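Local structure of MobB protein homolog (Geobacillus stearothermophilus, 1XJC) at residues Met4-Gln8 and Glu164-Arg168; Tyr12-Lys17 and Val114-Ser118. The protein is of uncharacterised function but, as a MobB homolog with a P-loop NTPase fold, probably binds a nucleotide and takes part in molybdopterin guanine dinucleotide synthesis. Residues are numbered along the deposited sequence.

Contact 1 (Met4-Gln8 and Glu164-Arg168)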
loop_
_atom_site.group_PDB
_atom_site.type_symbol
_atom_site.label_atom_id
_atom_site.label_comp_id
_atom_site.label_asym_id
_atom_site.label_seq_id
_atom_site.Cartn_x
_atom_site.Cartn_y
_atom_site.Cartn_z
HETATM N N MSE A 4 8.622 -3.346 11.321
HETATM C CA MSE A 4 7.773 -3.967 10.250
HETATM C C MSE A 4 8.133 -3.436 8.883
HETATM O O MSE A 4 8.544 -2.279 8.736
HETATM C CB MSE A 4 6.294 -3.668 10.472
HETATM C CG MSE A 4 5.663 -4.344 11.659
HETATM SE SE MSE A 4 3.816 -3.809 11.731
HETATM C CE MSE A 4 3.010 -5.448 11.179
ATOM N N ASN A 5 7.962 -4.280 7.875
ATOM C CA ASN A 5 8.253 -3.878 6.512
ATOM C C ASN A 5 6.945 -3.287 5.967
ATOM O O ASN A 5 6.123 -4.000 5.402
ATOM C CB ASN A 5 8.670 -5.103 5.698
ATOM C CG ASN A 5 9.642 -4.759 4.606
ATOM O OD1 ASN A 5 9.502 -3.731 3.943
ATOM N ND2 ASN A 5 10.631 -5.622 4.396
ATOM N N VAL A 6 6.765 -1.983 6.146
ATOM C CA VAL A 6 5.548 -1.291 5.714
ATOM C C VAL A 6 5.737 -0.534 4.408
ATOM O O VAL A 6 6.683 0.225 4.277
ATOM C CB VAL A 6 5.105 -0.251 6.770
ATOM C CG1 VAL A 6 3.794 0.431 6.331
ATOM C CG2 VAL A 6 4.955 -0.933 8.140
ATOM N N TRP A 7 4.833 -0.739 3.451
ATOM C CA TRP A 7 4.896 -0.034 2.174
ATOM C C TRP A 7 3.547 0.604 1.877
ATOM O O TRP A 7 2.508 0.027 2.171
ATOM C CB TRP A 7 5.254 -0.984 1.023
ATOM C CG TRP A 7 6.717 -1.313 0.952
ATOM C CD1 TRP A 7 7.424 -2.099 1.810
ATOM C CD2 TRP A 7 7.650 -0.844 -0.033
ATOM N NE1 TRP A 7 8.747 -2.149 1.425
ATOM C CE2 TRP A 7 8.912 -1.387 0.296
ATOM C CE3 TRP A 7 7.538 -0.018 -1.158
ATOM C CZ2 TRP A 7 10.064 -1.130 -0.466
ATOM C CZ3 TRP A 7 8.681 0.243 -1.918
ATOM C CH2 TRP A 7 9.930 -0.313 -1.565
ATOM N N GLN A 8 3.564 1.784 1.269
ATOM C CA GLN A 8 2.328 2.461 0.949
ATOM C C GLN A 8 2.021 2.499 -0.539
ATOM O O GLN A 8 2.918 2.531 -1.391
ATOM C CB GLN A 8 2.365 3.890 1.469
ATOM C CG GLN A 8 2.285 4.020 2.967
ATOM C CD GLN A 8 2.432 5.452 3.410
ATOM O OE1 GLN A 8 1.516 6.272 3.230
ATOM N NE2 GLN A 8 3.589 5.779 3.979
ATOM N N GLU A 164 12.352 -5.332 -3.917
ATOM C CA GLU A 164 12.588 -4.152 -3.085
ATOM C C GLU A 164 12.256 -4.460 -1.627
ATOM O O GLU A 164 12.981 -4.040 -0.717
ATOM C CB GLU A 164 11.764 -2.945 -3.561
ATOM C CG GLU A 164 12.282 -2.302 -4.833
ATOM C CD GLU A 164 13.756 -1.907 -4.732
ATOM O OE1 GLU A 164 14.081 -1.019 -3.920
ATOM O OE2 GLU A 164 14.587 -2.488 -5.461
ATOM N N VAL A 165 11.161 -5.188 -1.404
ATOM C CA VAL A 165 10.782 -5.563 -0.050
ATOM C C VAL A 165 11.838 -6.520 0.541
ATOM O O VAL A 165 12.272 -6.344 1.677
ATOM C CB VAL A 165 9.415 -6.295 -0.012
ATOM C CG1 VAL A 165 9.134 -6.773 1.415
ATOM C CG2 VAL A 165 8.295 -5.373 -0.521
ATOM N N ARG A 166 12.237 -7.532 -0.226
ATOM C CA ARG A 166 13.221 -8.507 0.253
ATOM C C ARG A 166 14.568 -7.902 0.612
ATOM O O ARG A 166 15.157 -8.237 1.639
ATOM C CB ARG A 166 13.432 -9.617 -0.776
ATOM C CG ARG A 166 12.522 -10.811 -0.582
ATOM C CD ARG A 166 12.943 -11.962 -1.478
ATOM N NE ARG A 166 12.942 -11.538 -2.869
ATOM C CZ ARG A 166 11.946 -11.749 -3.722
ATOM N NH1 ARG A 166 10.853 -12.400 -3.335
ATOM N NH2 ARG A 166 12.037 -11.284 -4.959
ATOM N N THR A 167 15.068 -7.015 -0.238
ATOM C CA THR A 167 16.346 -6.370 0.031
ATOM C C THR A 167 16.102 -5.311 1.116
ATOM O O THR A 167 16.820 -4.312 1.216
ATOM C CB THR A 167 16.909 -5.735 -1.256
ATOM O OG1 THR A 167 15.980 -4.772 -1.762
ATOM C CG2 THR A 167 17.126 -6.806 -2.316
ATOM N N ARG A 168 15.070 -5.581 1.917
ATOM C CA ARG A 168 14.599 -4.764 3.045
ATOM C C ARG A 168 15.352 -3.467 3.247
ATOM O O ARG A 168 14.715 -2.405 3.066
ATOM C CB ARG A 168 14.667 -5.586 4.342
ATOM C CG ARG A 168 14.314 -7.074 4.163
ATOM C CD ARG A 168 12.816 -7.391 4.347
ATOM N NE ARG A 168 12.495 -8.762 3.912
ATOM C CZ ARG A 168 11.361 -9.412 4.195
ATOM N NH1 ARG A 168 10.411 -8.824 4.926
ATOM N NH2 ARG A 168 11.170 -10.652 3.743
#
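The indole of Trp7 lies against the last turn of helix 154-166. Val165 CG2 sits over one face of the ring, 4.1 Å from the centroid of its five-membered part and 23° off the normal, a CH-pi contact. Farther along the indole, Trp7 CH2 packs at 3.8 Å on Glu164 CB, so the aliphatic base of the glutamate meets the six-membered ring. Asn5 adds the polar part. Its ND2 is placed to donate to Val165 O at 3.3 Å, though the position of this atom is less certain. Its OD1 takes a weak hydrogen bond from Trp7 NE1 (3.1 Å). The amide can thus link indole and helix end. Asn5 and Trp7 also bond through their backbones to Val100 of the neighbouring strand 99-103. The contact therefore docks the C-terminal helix on the start of a central strand of the parallel sheet, part of the alpha/beta layering of this fold. Apolar atoms cover one indole face, so the join is largely apolar with a small polar part.

Contact 2 (Tyr12-Lys17 and Val114-Ser118)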
loop_
_atom_site.group_PDB
_atom_site.type_symbol
_atom_site.label_atom_id
_atom_site.label_comp_id
_atom_site.label_asym_id
_atom_site.label_seq_id
_atom_site.Cartn_x
_atom_site.Cartn_y
_atom_site.Cartn_z
ATOM N N TYR A 12 -5.070 8.679 -6.609
ATOM C CA TYR A 12 -6.456 9.116 -6.625
ATOM C C TYR A 12 -7.383 7.991 -7.086
ATOM O O TYR A 12 -6.930 6.878 -7.385
ATOM C CB TYR A 12 -6.571 10.354 -7.515
ATOM C CG TYR A 12 -5.784 11.530 -6.956
ATOM C CD1 TYR A 12 -6.135 12.102 -5.729
ATOM C CD2 TYR A 12 -4.663 12.040 -7.622
ATOM C CE1 TYR A 12 -5.390 13.150 -5.179
ATOM C CE2 TYR A 12 -3.911 13.085 -7.083
ATOM C CZ TYR A 12 -4.280 13.636 -5.862
ATOM O OH TYR A 12 -3.561 14.679 -5.320
ATOM N N LYS A 13 -8.680 8.279 -7.122
ATOM C CA LYS A 13 -9.690 7.298 -7.538
ATOM C C LYS A 13 -9.391 6.728 -8.925
ATOM O O LYS A 13 -9.017 7.468 -9.827
ATOM C CB LYS A 13 -11.084 7.948 -7.527
ATOM C CG LYS A 13 -12.152 7.152 -8.276
ATOM C CD LYS A 13 -13.516 7.221 -7.605
ATOM C CE LYS A 13 -13.525 6.392 -6.320
ATOM N NZ LYS A 13 -14.868 6.392 -5.660
ATOM N N HIS A 14 -9.534 5.410 -9.069
ATOM C CA HIS A 14 -9.298 4.714 -10.345
ATOM C C HIS A 14 -7.891 4.918 -10.905
ATOM O O HIS A 14 -7.689 4.841 -12.113
ATOM C CB HIS A 14 -10.329 5.169 -11.396
ATOM C CG HIS A 14 -11.753 5.038 -10.943
ATOM N ND1 HIS A 14 -12.768 5.832 -11.435
ATOM C CD2 HIS A 14 -12.339 4.186 -10.066
ATOM C CE1 HIS A 14 -13.917 5.473 -10.882
ATOM N NE2 HIS A 14 -13.684 4.477 -10.050
ATOM N N SER A 15 -6.919 5.190 -10.037
ATOM C CA SER A 15 -5.546 5.373 -10.485
ATOM C C SER A 15 -4.877 4.027 -10.788
ATOM O O SER A 15 -3.876 3.969 -11.510
ATOM C CB SER A 15 -4.750 6.105 -9.407
ATOM O OG SER A 15 -4.763 5.395 -8.177
ATOM N N GLY A 16 -5.436 2.953 -10.233
ATOM C CA GLY A 16 -4.882 1.617 -10.419
ATOM C C GLY A 16 -4.385 0.986 -9.118
ATOM O O GLY A 16 -3.830 -0.128 -9.116
ATOM N N LYS A 17 -4.583 1.673 -7.993
ATOM C CA LYS A 17 -4.135 1.120 -6.723
ATOM C C LYS A 17 -4.800 -0.211 -6.361
ATOM O O LYS A 17 -4.183 -1.031 -5.687
ATOM C CB LYS A 17 -4.288 2.149 -5.587
ATOM C CG LYS A 17 -5.587 2.879 -5.549
ATOM C CD LYS A 17 -5.519 4.088 -4.615
ATOM C CE LYS A 17 -6.869 4.766 -4.530
ATOM N NZ LYS A 17 -6.830 5.910 -3.580
ATOM N N VAL A 114 3.613 5.331 -6.089
ATOM C CA VAL A 114 2.612 6.318 -6.445
ATOM C C VAL A 114 1.955 5.926 -7.774
ATOM O O VAL A 114 2.653 5.652 -8.767
ATOM C CB VAL A 114 3.262 7.726 -6.582
ATOM C CG1 VAL A 114 2.194 8.758 -6.972
ATOM C CG2 VAL A 114 3.959 8.130 -5.264
ATOM N N LEU A 115 0.625 5.872 -7.780
ATOM C CA LEU A 115 -0.130 5.544 -8.982
ATOM C C LEU A 115 -0.725 6.842 -9.524
ATOM O O LEU A 115 -1.338 7.629 -8.778
ATOM C CB LEU A 115 -1.233 4.528 -8.673
ATOM C CG LEU A 115 -0.652 3.113 -8.537
ATOM C CD1 LEU A 115 -0.826 2.633 -7.132
ATOM C CD2 LEU A 115 -1.323 2.164 -9.531
ATOM N N VAL A 116 -0.525 7.079 -10.816
ATOM C CA VAL A 116 -1.012 8.306 -11.427
ATOM C C VAL A 116 -1.727 8.053 -12.746
ATOM O O VAL A 116 -1.264 7.266 -13.575
ATOM C CB VAL A 116 0.162 9.314 -11.674
ATOM C CG1 VAL A 116 0.879 9.638 -10.341
ATOM C CG2 VAL A 116 1.152 8.744 -12.660
ATOM N N ARG A 117 -2.852 8.737 -12.938
ATOM C CA ARG A 117 -3.617 8.602 -14.174
ATOM C C ARG A 117 -3.106 9.589 -15.215
ATOM O O ARG A 117 -3.269 9.386 -16.423
ATOM C CB ARG A 117 -5.096 8.905 -13.917
ATOM C CG ARG A 117 -5.713 8.092 -12.790
ATOM C CD ARG A 117 -7.020 8.732 -12.323
ATOM N NE ARG A 117 -6.798 10.089 -11.812
ATOM C CZ ARG A 117 -7.715 10.816 -11.170
ATOM N NH1 ARG A 117 -8.935 10.325 -10.948
ATOM N NH2 ARG A 117 -7.411 12.037 -10.749
ATOM N N SER A 118 -2.449 10.638 -14.741
ATOM C CA SER A 118 -2.008 11.703 -15.633
ATOM C C SER A 118 -0.850 12.524 -15.081
ATOM O O SER A 118 -0.443 12.367 -13.930
ATOM C CB SER A 118 -3.181 12.650 -15.845
ATOM O OG SER A 118 -3.593 13.156 -14.578
HETATM O O HOH W 1 -3.496 9.181 -8.901
#
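Tyr12 lies in the loop between strand 6-10 and helix 17-30. Its backbone N donates to a water at 2.8 Å, and this water donates to Leu115 O at 2.7 Å, bridging loop and strand. Tyr12 CB lies over the guanidinium of Arg117, 3.7 Å from NH2, while the phenol OH bonds to Ser124. Lys13 offers its carbonyl: Arg117 NH1 reaches Lys13 O at 3.1 Å in a weak hydrogen bond. Arg117 NE forms a salt bridge with Asp121. A type II turn runs from Tyr12 to Ser15, with His14 at its third position. Ser15 N (3.1 Å) and OG (2.7 Å) both bond to Tyr12 O, and Ser15 CA rests on Arg117 CG at 3.6 Å. Gly16 is the helix N-cap. Its C lies 3.3 Å from Leu115 CD2, and a CB here would crowd that methyl and, at phi 116°, also the carbonyl O of Ser15. Lys17 CB packs on Leu115 CD1 at 3.8 Å, while its NZ bonds back to Gly11 O. Gly11, Gly16 and Lys17 fit a Walker A motif, consistent with a phosphate-binding P-loop. Packing, a water and a weak arginine bond, not direct backbone pairing, thus hold the loop beside the strand end.

In the fold
Both contacts involve the parallel sheet, in which strands 6-10 and 112-116 are neighbours. Their centres lie about 21 Å apart, on opposite sides of the chain's centre. Contact 1 joins the beginning of strand 6-10 to the C-terminal helix, so it brings the two modelled ends of the chain together. Contact 2 is nested within that long loop of sequence and joins the turn after the same strand to the end of strand 112-116. Each is partly buried, with both buried and exposed residues. Contact 1 centres on an aromatic ring against a helix. Contact 2 buries more surface, 353 against 230 Å², and adds a water bridge and a weak arginine bond to leucine packing; its loop probably binds phosphate.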